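Local coordinates for protein glutathione S-transferase (Gordonia bronchialis, PDB 4PTS) that probably acts as a glutathione transferase, joining glutathione to small electrophilic substrates, with a C-terminal domain like that of the omega class, at residues Ile51-Cys56 with Ile122-Val127. Residues are numbered along the deposited sequence; the frame is centred on the assembly and turned at random.
Sequences IAARAC and ITVPAV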
loop_
_atom_site.group_PDB
_atom_site.type_symbol
_atom_site.label_atom_id
_atom_site.label_comp_id
_atom_site.label_asym_id
_atom_site.label_seq_id
_atom_site.Cartn_x
_atom_site.Cartn_y
_atom_site.Cartn_z
ATOM N N ILE B 51 -1.960 -29.650 -10.645
ATOM C CA ILE B 51 -2.925 -28.548 -10.623
ATOM C C ILE B 51 -2.429 -27.378 -9.799
ATOM O O ILE B 51 -2.087 -27.531 -8.644
ATOM C CB ILE B 51 -4.266 -28.992 -10.073
ATOM C CG1 ILE B 51 -4.824 -30.137 -10.930
ATOM C CG2 ILE B 51 -5.220 -27.803 -10.009
ATOM C CD1 ILE B 51 -5.025 -29.802 -12.410
ATOM N N ALA B 52 -2.403 -26.200 -10.399
ATOM C CA ALA B 52 -1.878 -25.023 -9.746
ATOM C C ALA B 52 -2.701 -23.799 -10.112
ATOM O O ALA B 52 -3.714 -23.894 -10.812
ATOM C CB ALA B 52 -0.436 -24.839 -10.163
ATOM N N ALA B 53 -2.280 -22.650 -9.598
ATOM C CA ALA B 53 -2.865 -21.353 -9.951
ATOM C C ALA B 53 -1.750 -20.314 -9.939
ATOM O O ALA B 53 -0.870 -20.345 -9.090
ATOM C CB ALA B 53 -3.966 -20.979 -8.968
ATOM N N ARG B 54 -1.791 -19.390 -10.877
ATOM C CA ARG B 54 -0.771 -18.364 -10.952
ATOM C C ARG B 54 -0.790 -17.477 -9.730
ATOM O O ARG B 54 0.231 -16.851 -9.406
ATOM C CB ARG B 54 -0.996 -17.464 -12.157
ATOM C CG ARG B 54 -0.926 -18.150 -13.497
ATOM C CD ARG B 54 0.478 -18.133 -14.074
ATOM N NE ARG B 54 0.414 -18.666 -15.431
ATOM C CZ ARG B 54 1.438 -19.115 -16.136
ATOM N NH1 ARG B 54 2.670 -19.089 -15.645
ATOM N NH2 ARG B 54 1.205 -19.598 -17.349
ATOM N N ALA B 55 -1.952 -17.391 -9.086
ATOM C CA ALA B 55 -2.160 -16.512 -7.920
ATOM C C ALA B 55 -1.453 -16.936 -6.637
ATOM O O ALA B 55 -0.874 -16.122 -5.921
ATOM C CB ALA B 55 -3.658 -16.408 -7.634
ATOM N N CYS B 56 -1.562 -18.212 -6.329
ATOM C CA CYS B 56 -1.135 -18.714 -5.041
ATOM C C CYS B 56 0.379 -18.949 -5.066
ATOM O O CYS B 56 0.884 -19.572 -5.974
ATOM C CB CYS B 56 -1.934 -19.983 -4.688
ATOM S SG CYS B 56 -1.397 -20.833 -3.189
ATOM N N ILE B 122 -9.254 -27.333 0.536
ATOM C CA ILE B 122 -9.134 -27.678 -0.889
ATOM C C ILE B 122 -8.120 -26.758 -1.603
ATOM O O ILE B 122 -8.468 -25.723 -2.169
ATOM C CB ILE B 122 -10.506 -27.577 -1.580
ATOM C CG1 ILE B 122 -11.574 -28.352 -0.802
ATOM C CG2 ILE B 122 -10.433 -28.093 -3.012
ATOM C CD1 ILE B 122 -11.453 -29.863 -0.870
ATOM N N THR B 123 -6.871 -27.190 -1.634
ATOM C CA THR B 123 -5.781 -26.273 -1.955
ATOM C C THR B 123 -5.061 -26.611 -3.239
ATOM O O THR B 123 -5.134 -27.729 -3.745
ATOM C CB THR B 123 -4.686 -26.165 -0.854
ATOM O OG1 THR B 123 -3.634 -27.133 -1.079
ATOM C CG2 THR B 123 -5.294 -26.293 0.547
ATOM N N VAL B 124 -4.314 -25.617 -3.704
ATOM C CA VAL B 124 -3.297 -25.793 -4.724
ATOM C C VAL B 124 -1.926 -25.435 -4.140
ATOM O O VAL B 124 -1.812 -24.542 -3.297
ATOM C CB VAL B 124 -3.576 -24.943 -5.967
ATOM C CG1 VAL B 124 -4.727 -25.547 -6.746
ATOM C CG2 VAL B 124 -3.877 -23.504 -5.589
ATOM N N PRO B 125 -0.868 -26.110 -4.606
ATOM C CA PRO B 125 -0.867 -27.076 -5.685
ATOM C C PRO B 125 -1.371 -28.416 -5.219
ATOM O O PRO B 125 -1.259 -28.746 -4.037
ATOM C CB PRO B 125 0.612 -27.190 -6.039
ATOM C CG PRO B 125 1.281 -26.999 -4.733
ATOM C CD PRO B 125 0.461 -25.982 -3.996
ATOM N N ALA B 126 -1.938 -29.160 -6.160
ATOM C CA ALA B 126 -2.344 -30.530 -5.946
ATOM C C ALA B 126 -1.869 -31.328 -7.139
ATOM O O ALA B 126 -1.880 -30.832 -8.273
ATOM C CB ALA B 126 -3.851 -30.636 -5.803
ATOM N N VAL B 127 -1.451 -32.569 -6.888
ATOM C CA VAL B 127 -1.092 -33.473 -7.969
ATOM C C VAL B 127 -2.137 -34.568 -8.049
ATOM O O VAL B 127 -2.409 -35.269 -7.078
ATOM C CB VAL B 127 0.305 -34.074 -7.795
ATOM C CG1 VAL B 127 0.622 -34.931 -8.997
ATOM C CG2 VAL B 127 1.352 -32.979 -7.669
#
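Ile51 and Ala126 form an antiparallel hydrogen-bonded pair between strands 48-53 and 126-129. Ile51 N donates to Ala126 O at 2.7 Å, with the donor almost in line with the carbonyl (C=O...N 177°). Ala126 N returns a bond to Ile51 O at 3.0 Å. The CA of Pro125 also approaches Ile51 O, at 3.2 Å, in a CA-H...O contact.

The tightly packed part centres on Val124. Its CG1 lies anti to the carbonyl carbon (chi1 -74°) and meets Ile51 CG2 at 4.0 Å, the two side chains crossing obliquely. Its other methyl, CG2, reaches Ala53 CB and Cys56 CB. Leu107 also touches Val124.

The peptide bond before Pro125 is cis. This is the cis-proline turn of the thioredoxin-like N-terminal domain of glutathione transferases, which in this family sets the residue before the proline beside the glutathione site; here Val124 packs on Trp89, predicted to bind glutathione. The Pro125 ring packs on Ala59 and Thr62 of helix 57-68.

The contact is looser at Cys56, the predicted nucleophile, which is partly exposed. Its SG lies anti to the backbone N (chi1 174°), and Val124 O is 3.7 Å from SG.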